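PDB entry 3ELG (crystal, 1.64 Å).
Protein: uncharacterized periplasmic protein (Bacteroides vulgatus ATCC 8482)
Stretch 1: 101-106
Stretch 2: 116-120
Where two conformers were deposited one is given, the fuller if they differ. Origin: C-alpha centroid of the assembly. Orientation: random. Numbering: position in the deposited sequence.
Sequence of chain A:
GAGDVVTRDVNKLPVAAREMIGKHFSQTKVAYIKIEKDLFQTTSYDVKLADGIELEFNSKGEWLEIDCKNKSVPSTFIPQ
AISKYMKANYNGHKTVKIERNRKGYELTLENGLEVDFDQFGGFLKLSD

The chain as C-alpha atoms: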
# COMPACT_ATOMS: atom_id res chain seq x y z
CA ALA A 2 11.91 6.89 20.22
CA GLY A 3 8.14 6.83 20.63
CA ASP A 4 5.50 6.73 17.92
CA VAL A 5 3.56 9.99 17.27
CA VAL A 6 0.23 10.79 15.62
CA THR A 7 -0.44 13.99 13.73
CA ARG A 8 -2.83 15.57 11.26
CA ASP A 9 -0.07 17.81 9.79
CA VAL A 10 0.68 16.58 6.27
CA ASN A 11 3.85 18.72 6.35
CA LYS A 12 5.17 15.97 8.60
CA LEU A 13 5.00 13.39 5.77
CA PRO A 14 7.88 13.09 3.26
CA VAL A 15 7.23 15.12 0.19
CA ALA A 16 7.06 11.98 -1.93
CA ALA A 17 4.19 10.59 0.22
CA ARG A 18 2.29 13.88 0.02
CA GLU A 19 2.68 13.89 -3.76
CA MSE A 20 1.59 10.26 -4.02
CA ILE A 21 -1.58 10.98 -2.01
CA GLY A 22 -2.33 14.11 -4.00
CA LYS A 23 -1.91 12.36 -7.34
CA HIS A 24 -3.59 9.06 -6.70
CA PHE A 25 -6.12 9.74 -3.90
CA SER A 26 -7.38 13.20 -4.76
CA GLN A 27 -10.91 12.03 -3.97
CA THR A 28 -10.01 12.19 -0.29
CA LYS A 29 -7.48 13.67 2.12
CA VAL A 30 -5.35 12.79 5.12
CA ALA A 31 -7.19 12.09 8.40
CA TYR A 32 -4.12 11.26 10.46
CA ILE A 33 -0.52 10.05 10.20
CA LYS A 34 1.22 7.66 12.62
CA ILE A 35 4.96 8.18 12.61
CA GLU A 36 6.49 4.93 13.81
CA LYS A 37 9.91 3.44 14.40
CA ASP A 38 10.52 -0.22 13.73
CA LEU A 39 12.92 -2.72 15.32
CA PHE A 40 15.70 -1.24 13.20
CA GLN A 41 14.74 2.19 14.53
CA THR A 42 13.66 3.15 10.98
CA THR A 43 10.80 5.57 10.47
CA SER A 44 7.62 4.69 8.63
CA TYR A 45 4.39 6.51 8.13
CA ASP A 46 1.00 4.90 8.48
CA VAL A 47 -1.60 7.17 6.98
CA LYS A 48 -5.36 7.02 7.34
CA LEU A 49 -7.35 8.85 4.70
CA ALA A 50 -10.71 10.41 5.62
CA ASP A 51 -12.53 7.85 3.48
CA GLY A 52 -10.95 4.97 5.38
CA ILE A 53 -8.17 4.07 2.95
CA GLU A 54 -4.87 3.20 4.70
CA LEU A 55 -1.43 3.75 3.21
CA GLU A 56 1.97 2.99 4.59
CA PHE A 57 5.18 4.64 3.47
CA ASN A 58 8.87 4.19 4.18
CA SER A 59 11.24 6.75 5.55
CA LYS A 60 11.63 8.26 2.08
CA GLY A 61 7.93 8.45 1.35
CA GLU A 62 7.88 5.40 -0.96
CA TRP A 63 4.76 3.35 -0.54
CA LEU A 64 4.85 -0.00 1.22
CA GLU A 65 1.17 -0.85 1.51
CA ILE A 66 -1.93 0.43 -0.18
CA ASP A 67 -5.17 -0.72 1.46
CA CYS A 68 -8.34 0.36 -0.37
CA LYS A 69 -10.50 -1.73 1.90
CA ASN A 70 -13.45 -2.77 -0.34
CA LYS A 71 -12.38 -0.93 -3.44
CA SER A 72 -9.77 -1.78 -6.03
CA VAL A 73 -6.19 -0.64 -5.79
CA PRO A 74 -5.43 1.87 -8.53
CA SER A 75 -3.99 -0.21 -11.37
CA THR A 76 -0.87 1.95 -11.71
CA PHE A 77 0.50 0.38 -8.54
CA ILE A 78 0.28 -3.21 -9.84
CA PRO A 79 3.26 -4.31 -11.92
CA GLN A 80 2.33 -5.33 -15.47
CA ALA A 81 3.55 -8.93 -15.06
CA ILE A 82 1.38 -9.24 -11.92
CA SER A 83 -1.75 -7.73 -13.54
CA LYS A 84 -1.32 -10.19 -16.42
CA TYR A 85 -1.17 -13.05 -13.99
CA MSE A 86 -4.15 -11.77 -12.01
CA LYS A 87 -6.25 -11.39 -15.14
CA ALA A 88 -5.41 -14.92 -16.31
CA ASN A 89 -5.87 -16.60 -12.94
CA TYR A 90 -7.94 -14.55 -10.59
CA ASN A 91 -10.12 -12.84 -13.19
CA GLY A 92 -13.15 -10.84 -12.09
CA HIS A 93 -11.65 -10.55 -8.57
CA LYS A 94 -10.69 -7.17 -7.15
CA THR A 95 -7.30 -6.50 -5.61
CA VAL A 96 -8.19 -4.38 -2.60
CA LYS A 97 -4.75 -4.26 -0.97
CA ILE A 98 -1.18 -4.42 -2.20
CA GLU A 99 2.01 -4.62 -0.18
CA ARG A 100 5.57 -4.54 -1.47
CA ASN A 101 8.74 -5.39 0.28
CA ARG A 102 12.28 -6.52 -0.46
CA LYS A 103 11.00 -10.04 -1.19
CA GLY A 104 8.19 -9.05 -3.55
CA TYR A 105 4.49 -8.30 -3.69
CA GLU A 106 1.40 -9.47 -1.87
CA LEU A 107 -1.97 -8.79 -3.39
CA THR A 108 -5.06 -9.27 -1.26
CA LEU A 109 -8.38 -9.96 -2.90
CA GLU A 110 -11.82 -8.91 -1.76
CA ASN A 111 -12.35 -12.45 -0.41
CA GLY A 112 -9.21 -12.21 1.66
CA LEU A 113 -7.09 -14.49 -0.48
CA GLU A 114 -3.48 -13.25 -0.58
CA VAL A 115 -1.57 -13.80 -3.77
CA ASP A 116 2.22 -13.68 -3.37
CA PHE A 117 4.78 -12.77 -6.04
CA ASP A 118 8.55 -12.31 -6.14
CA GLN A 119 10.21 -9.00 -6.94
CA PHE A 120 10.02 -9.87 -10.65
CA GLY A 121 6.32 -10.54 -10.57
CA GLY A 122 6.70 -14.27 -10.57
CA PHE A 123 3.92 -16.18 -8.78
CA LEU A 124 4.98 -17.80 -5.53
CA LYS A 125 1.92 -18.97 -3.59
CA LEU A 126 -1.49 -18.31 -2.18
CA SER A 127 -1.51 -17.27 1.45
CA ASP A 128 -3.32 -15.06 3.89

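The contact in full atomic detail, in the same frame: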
# COMPACT_ATOMS: atom_id res chain seq x y z
N ASN A 101 7.60 -5.38 -0.58
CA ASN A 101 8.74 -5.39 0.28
C ASN A 101 9.94 -5.95 -0.48
O ASN A 101 9.91 -6.20 -1.67
CB ASN A 101 8.42 -6.20 1.53
CG ASN A 101 8.01 -7.61 1.22
OD1 ASN A 101 8.74 -8.34 0.56
ND2 ASN A 101 6.81 -7.99 1.66
N ARG A 102 11.06 -6.13 0.23
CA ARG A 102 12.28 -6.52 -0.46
C ARG A 102 12.18 -7.90 -1.11
O ARG A 102 13.01 -8.29 -1.95
CB ARG A 102 13.46 -6.47 0.52
CG ARG A 102 13.35 -7.38 1.74
CD ARG A 102 14.44 -7.06 2.74
NE ARG A 102 15.74 -7.37 2.16
CZ ARG A 102 16.32 -8.56 2.23
NH1 ARG A 102 15.73 -9.56 2.88
NH2 ARG A 102 17.50 -8.73 1.65
N LYS A 103 11.20 -8.68 -0.68
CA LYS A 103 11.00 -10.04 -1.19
C LYS A 103 9.94 -10.13 -2.29
O LYS A 103 9.82 -11.15 -2.95
CB LYS A 103 10.65 -11.01 -0.06
CG LYS A 103 11.69 -11.00 1.05
CD LYS A 103 12.10 -12.39 1.45
CE LYS A 103 13.44 -12.36 2.15
NZ LYS A 103 14.23 -13.59 1.91
N GLY A 104 9.20 -9.06 -2.49
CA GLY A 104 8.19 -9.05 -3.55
C GLY A 104 6.93 -8.32 -3.23
O GLY A 104 6.93 -7.31 -2.53
N TYR A 105 5.83 -8.90 -3.74
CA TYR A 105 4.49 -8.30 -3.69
C TYR A 105 3.45 -9.26 -3.11
O TYR A 105 3.52 -10.49 -3.28
CB TYR A 105 4.07 -7.88 -5.08
CG TYR A 105 4.96 -6.88 -5.76
CD1 TYR A 105 6.09 -7.29 -6.46
CD2 TYR A 105 4.66 -5.54 -5.71
CE1 TYR A 105 6.90 -6.37 -7.10
CE2 TYR A 105 5.46 -4.63 -6.34
CZ TYR A 105 6.59 -5.04 -7.02
OH TYR A 105 7.34 -4.08 -7.66
N GLU A 106 2.51 -8.69 -2.38
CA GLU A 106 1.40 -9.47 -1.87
C GLU A 106 0.13 -8.73 -2.20
O GLU A 106 -0.04 -7.54 -1.81
CB GLU A 106 1.50 -9.61 -0.36
CG GLU A 106 2.83 -10.22 0.12
CD GLU A 106 2.96 -10.25 1.65
OE1 GLU A 106 2.16 -9.62 2.38
OE2 GLU A 106 3.89 -10.92 2.12
N ASP A 116 0.81 -14.08 -3.55
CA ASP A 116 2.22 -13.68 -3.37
C ASP A 116 3.07 -13.88 -4.60
O ASP A 116 3.04 -14.93 -5.25
CB ASP A 116 2.88 -14.42 -2.19
CG ASP A 116 2.26 -14.09 -0.86
OD1 ASP A 116 1.50 -13.08 -0.71
OD2 ASP A 116 2.59 -14.87 0.07
N PHE A 117 3.85 -12.84 -4.90
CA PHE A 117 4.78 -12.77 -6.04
C PHE A 117 6.19 -12.36 -5.60
O PHE A 117 6.39 -11.68 -4.60
CB PHE A 117 4.30 -11.74 -7.06
CG PHE A 117 2.94 -12.01 -7.59
CD1 PHE A 117 1.83 -11.61 -6.89
CD2 PHE A 117 2.78 -12.72 -8.78
CE1 PHE A 117 0.56 -11.85 -7.39
CE2 PHE A 117 1.50 -13.02 -9.25
CZ PHE A 117 0.40 -12.58 -8.55
N ASP A 118 7.18 -12.79 -6.37
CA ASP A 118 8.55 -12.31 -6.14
C ASP A 118 8.74 -10.91 -6.69
O ASP A 118 7.80 -10.31 -7.23
CB ASP A 118 9.63 -13.27 -6.67
CG ASP A 118 9.55 -13.49 -8.14
OD1 ASP A 118 9.17 -12.54 -8.86
OD2 ASP A 118 9.87 -14.63 -8.62
N GLN A 119 9.95 -10.39 -6.58
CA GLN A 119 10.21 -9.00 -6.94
C GLN A 119 10.10 -8.79 -8.44
O GLN A 119 10.02 -7.65 -8.92
CB GLN A 119 11.59 -8.55 -6.46
CG GLN A 119 12.69 -9.57 -6.66
CD GLN A 119 12.83 -10.51 -5.47
OE1 GLN A 119 12.26 -11.60 -5.44
NE2 GLN A 119 13.63 -10.09 -4.49
N PHE A 120 10.09 -9.91 -9.17
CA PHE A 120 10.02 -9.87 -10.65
C PHE A 120 8.62 -10.08 -11.16
O PHE A 120 8.35 -10.04 -12.38
CB PHE A 120 10.98 -10.90 -11.26
CG PHE A 120 12.38 -10.73 -10.77
CD1 PHE A 120 13.16 -9.70 -11.26
CD2 PHE A 120 12.85 -11.49 -9.72
CE1 PHE A 120 14.44 -9.49 -10.77
CE2 PHE A 120 14.13 -11.27 -9.21
CZ PHE A 120 14.92 -10.28 -9.74

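Stretch 2 enters the contact as a β-strand running antiparallel to the strand that begins at G104, and the two segments together bury 362 Å² of surface. D116 lies opposite E106 in a non-hydrogen-bonded pair, with their CA atoms 4.5 Å apart. Both side chains project from the same face of the sheet, which brings two carboxylates into proximity: D116 OD1 lies 4.3 Å from E106 OE2. The nearer approach is to the aliphatic part of the glutamate, D116 OD1 to E106 CG at 3.3 Å, while D116 OD2 is hydrogen-bonded elsewhere in the structure. The backbone of D116 also contributes, its CA directing a C-H group at Y105 O over 3.4 Å.

F117 is the anchor of the pairing. Its amide donates to the carbonyl of Y105, F117 N to Y105 O at 2.9 Å, and its own carbonyl accepts from the same residue, Y105 N to F117 O at 3.0 Å. With angles at the hydrogen of 174° and 165°, both bonds are nearly linear, as expected of a hydrogen-bonded antiparallel pair. The two aromatic side chains leave the sheet on the face opposite to D116 and E106, and both adopt chi1 m. They meet near their roots, with F117 CB 4.3 Å from Y105 CB.

F117 O also receives a C-H contact from G104, whose CA lies 3.4 Å away. This close approach leaves no room for a side chain: an ideal CB on G104 would fall 2.0 Å from F117 O and 2.9 Å from D118 C. The backbone angles of G104 (143/-143) independently call for glycine. G104 also closes a type I turn from N101, in which G104 N donates to N101 O at 3.1 Å.

At D118 the side chain points away from stretch 1, and contact is made through the main chain. D118 CA packs 3.6 Å from K103 O, and D118 O sits at the edge of the Y105 ring, 3.6 Å from Y105 CD1. On its far side, D118 OD1 accepts from F120 N at 2.8 Å, tying together the residues around Q119.

Q119 continues along the same ring edge, with Q119 O 3.8 Å from Y105 CE1. Its CA-to-CB bond points sideways, but the end of its side chain, chi1 p, comes nearer to the R102-K103 part of the turn, and 67 Å² of the residue is covered by stretch 1. Q119 NE2 comes within 3.2 Å of R102 O, but the angle is too poor for a hydrogen bond. Q119 N, buried by the contact, has no partner in the model. F120 extends beyond the interface, its side chain directed away.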